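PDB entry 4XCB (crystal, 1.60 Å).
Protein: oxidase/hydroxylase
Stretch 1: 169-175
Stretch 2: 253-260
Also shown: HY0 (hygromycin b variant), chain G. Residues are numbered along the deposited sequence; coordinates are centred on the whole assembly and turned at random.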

# COMPACT_ATOMS: atom_id res chain seq x y z
N LEU A 169 12.58 5.27 -14.05
CA LEU A 169 14.00 5.15 -14.35
C LEU A 169 14.34 5.61 -15.76
O LEU A 169 15.32 6.32 -15.98
CB LEU A 169 14.45 3.70 -14.16
CG LEU A 169 15.94 3.47 -14.44
CD1 LEU A 169 16.79 4.02 -13.30
CD2 LEU A 169 16.23 2.01 -14.67
N LEU A 170 13.52 5.24 -16.74
CA LEU A 170 13.92 5.42 -18.12
C LEU A 170 13.81 6.85 -18.64
O LEU A 170 14.61 7.27 -19.48
CB LEU A 170 13.13 4.47 -19.01
CG LEU A 170 13.47 3.00 -18.74
CD1 LEU A 170 12.85 2.09 -19.81
CD2 LEU A 170 14.99 2.79 -18.65
N ARG A 171 12.82 7.61 -18.16
CA ARG A 171 12.56 8.93 -18.72
C ARG A 171 13.73 9.89 -18.45
O ARG A 171 14.16 10.60 -19.35
CB ARG A 171 11.25 9.51 -18.16
CG ARG A 171 10.75 10.78 -18.84
CD ARG A 171 10.29 10.53 -20.27
NE ARG A 171 9.12 9.65 -20.36
CZ ARG A 171 7.87 10.07 -20.46
NH1 ARG A 171 7.60 11.37 -20.47
NH2 ARG A 171 6.87 9.20 -20.55
N GLU A 172 14.25 9.88 -17.23
CA GLU A 172 15.34 10.78 -16.86
C GLU A 172 16.59 10.45 -17.65
O GLU A 172 17.30 11.35 -18.10
CB GLU A 172 15.63 10.72 -15.35
CG GLU A 172 15.79 9.32 -14.77
CD GLU A 172 17.24 8.88 -14.59
OE1 GLU A 172 17.45 7.69 -14.28
OE2 GLU A 172 18.17 9.72 -14.75
N ARG A 173 16.86 9.16 -17.85
CA ARG A 173 18.01 8.72 -18.64
C ARG A 173 17.91 9.27 -20.05
O ARG A 173 18.90 9.75 -20.61
CB ARG A 173 18.11 7.20 -18.68
CG ARG A 173 18.43 6.57 -17.34
CD ARG A 173 18.97 5.15 -17.53
NE ARG A 173 20.24 5.13 -18.26
CZ ARG A 173 21.43 5.40 -17.73
NH1 ARG A 173 21.53 5.73 -16.44
NH2 ARG A 173 22.52 5.36 -18.48
N ALA A 174 16.71 9.21 -20.62
CA ALA A 174 16.47 9.73 -21.95
C ALA A 174 16.70 11.25 -21.99
O ALA A 174 17.34 11.76 -22.90
CB ALA A 174 15.07 9.39 -22.40
N GLU A 175 16.18 11.95 -20.99
CA GLU A 175 16.36 13.40 -20.90
C GLU A 175 17.82 13.79 -20.76
O GLU A 175 18.24 14.84 -21.24
CB GLU A 175 15.56 13.96 -19.73
CG GLU A 175 14.06 13.87 -19.91
CD GLU A 175 13.29 14.31 -18.68
OE1 GLU A 175 13.95 14.61 -17.65
OE2 GLU A 175 12.05 14.36 -18.74
N HIS A 253 3.91 1.70 -20.87
CA HIS A 253 4.63 2.88 -20.41
C HIS A 253 6.04 2.83 -21.00
O HIS A 253 6.33 1.95 -21.79
CB HIS A 253 4.63 2.92 -18.87
CG HIS A 253 3.27 3.14 -18.28
ND1 HIS A 253 3.05 3.89 -17.15
CD2 HIS A 253 2.05 2.72 -18.69
CE1 HIS A 253 1.76 3.92 -16.88
NE2 HIS A 253 1.13 3.21 -17.80
N ASP A 254 6.89 3.79 -20.64
CA ASP A 254 8.23 3.90 -21.27
C ASP A 254 8.94 2.56 -21.29
O ASP A 254 8.98 1.88 -20.28
CB ASP A 254 9.13 4.90 -20.54
CG ASP A 254 8.68 6.36 -20.67
OD1 ASP A 254 7.85 6.67 -21.54
OD2 ASP A 254 9.20 7.19 -19.88
N VAL A 255 9.51 2.19 -22.44
CA VAL A 255 10.44 1.06 -22.53
C VAL A 255 11.69 1.56 -23.26
O VAL A 255 11.62 2.56 -23.97
CB VAL A 255 9.83 -0.14 -23.27
CG1 VAL A 255 8.60 -0.67 -22.51
CG2 VAL A 255 9.44 0.24 -24.69
N GLU A 256 12.81 0.86 -23.10
CA GLU A 256 14.04 1.33 -23.74
C GLU A 256 13.92 1.46 -25.25
O GLU A 256 14.55 2.34 -25.84
CB GLU A 256 15.21 0.43 -23.39
CG GLU A 256 15.82 0.79 -22.07
CD GLU A 256 17.14 0.08 -21.83
OE1 GLU A 256 17.28 -1.07 -22.30
OE2 GLU A 256 18.02 0.67 -21.16
N GLU A 257 13.11 0.61 -25.88
CA GLU A 257 12.87 0.70 -27.32
C GLU A 257 12.39 2.10 -27.75
O GLU A 257 12.60 2.50 -28.89
CB GLU A 257 11.85 -0.36 -27.74
CG GLU A 257 11.77 -0.59 -29.24
CD GLU A 257 10.68 -1.58 -29.62
OE1 GLU A 257 10.24 -2.37 -28.75
OE2 GLU A 257 10.24 -1.57 -30.79
N ASP A 258 11.75 2.84 -26.84
CA ASP A 258 11.28 4.19 -27.13
C ASP A 258 12.42 5.20 -27.24
O ASP A 258 12.24 6.26 -27.84
CB ASP A 258 10.32 4.70 -26.05
CG ASP A 258 9.03 3.90 -25.97
OD1 ASP A 258 8.41 3.59 -27.02
OD2 ASP A 258 8.62 3.61 -24.82
N PHE A 259 13.56 4.87 -26.64
CA PHE A 259 14.62 5.86 -26.39
C PHE A 259 15.98 5.48 -26.96
O PHE A 259 16.82 6.36 -27.21
CB PHE A 259 14.80 6.10 -24.88
CG PHE A 259 13.56 6.58 -24.17
CD1 PHE A 259 12.77 7.59 -24.72
CD2 PHE A 259 13.17 6.03 -22.96
CE1 PHE A 259 11.62 8.04 -24.07
CE2 PHE A 259 12.02 6.48 -22.30
CZ PHE A 259 11.25 7.48 -22.86
N VAL A 260 16.23 4.19 -27.14
CA VAL A 260 17.60 3.73 -27.41
C VAL A 260 17.81 3.34 -28.87
O VAL A 260 16.92 3.49 -29.70
CB VAL A 260 17.97 2.52 -26.51
CG1 VAL A 260 19.34 1.98 -26.88
CG2 VAL A 260 17.92 2.92 -25.03
C1 HY0 G . 5.94 -1.53 -26.77
C2 HY0 G . 6.15 -0.19 -27.42
C3 HY0 G . 5.88 -0.30 -28.92
C4 HY0 G . 6.79 -1.35 -29.55
C5 HY0 G . 6.68 -2.70 -28.83
C6 HY0 G . 6.86 -2.58 -27.35
N7 HY0 G . 5.27 0.74 -26.84
O8 HY0 G . 6.24 -1.39 -25.40
N9 HY0 G . 6.42 -1.51 -30.92
C10 HY0 G . 7.01 -0.42 -31.69
O11 HY0 G . 7.70 -3.54 -29.33
C12 HY0 G . 6.97 -5.47 -25.01
C13 HY0 G . 7.49 -4.32 -25.82
O14 HY0 G . 8.68 -4.60 -26.51
C15 HY0 G . 9.70 -4.97 -25.62
C16 HY0 G . 9.39 -6.36 -25.16
C17 HY0 G . 8.01 -6.29 -24.38
O18 HY0 G . 6.53 -3.87 -26.76
C19 HY0 G . 11.03 -4.94 -26.36
O20 HY0 G . 11.38 -3.57 -26.61
O21 HY0 G . 9.27 -7.22 -26.24
O22 HY0 G . 7.54 -7.57 -24.24
C23 HY0 G . 6.20 -7.56 -24.77
C24 HY0 G . 5.92 -8.88 -25.41
C25 HY0 G . 4.43 -9.02 -25.68
C26 HY0 G . 3.62 -8.77 -24.43
C27 HY0 G . 3.95 -7.40 -23.93
O28 HY0 G . 5.34 -7.35 -23.68
O29 HY0 G . 6.11 -6.43 -25.74
O30 HY0 G . 6.59 -9.00 -26.67
O31 HY0 G . 4.20 -10.31 -26.20
O32 HY0 G . 3.89 -9.74 -23.41
C33 HY0 G . 3.21 -7.11 -22.61
C34 HY0 G . 3.13 -5.62 -22.40
O35 HY0 G . 2.17 -5.02 -23.25
N36 HY0 G . 3.95 -7.66 -21.54

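A helix can be fastened to an irregular chain segment by one charged pair flanked by apolar contacts, and the oxidase/hydroxylase in 4XCB illustrates the arrangement well. The strongest link is the salt bridge between R171 and D254. R171 NE donates to D254 OD2 at 2.5 Å, and R171 NH2 donates to D254 OD1 at 2.9 Å, so two guanidinium nitrogens meet two carboxylate oxygens. D254 OD2 lies at the edge of the guanidinium, near its plane, where the N-H bonds point. The CA-to-CB bond of R171 is directed sideways, yet its length and its t, p, p course through chi1 to chi3 bring the charged end to the aspartate. D254 needs no such reach: its CA-to-CB bond points toward the helix, and the short side chain, in the m rotamer, is enough to present the carboxylate to the guanidinium. R171 NH1 is satisfied elsewhere in the structure.

One turn of helix separates L170 from A174, joined by the backbone hydrogen bond from A174 N to L170 O at 3.1 Å, and both residues point toward the second stretch. A174 lies over one face of the F259 ring, its CB 3.7 Å from the centroid and 15° off the ring normal, a CH-pi contact. The small methyl suits this close approach, with A174 CB only 3.6 Å from F259 CG. L170 reaches the same ring, with its CB 4.0 Å from F259 CE2, while its CD1 extends to the backbone, 3.5 Å from E256 N. Buried leucine thus packs against both aromatic ring and main chain.

The second stretch supports its own shape: V255 N donates to D258 OD2 at 2.9 Å, and F259 N to E256 O at 2.8 Å. Altogether the contact buries 342 Å², counting both sides.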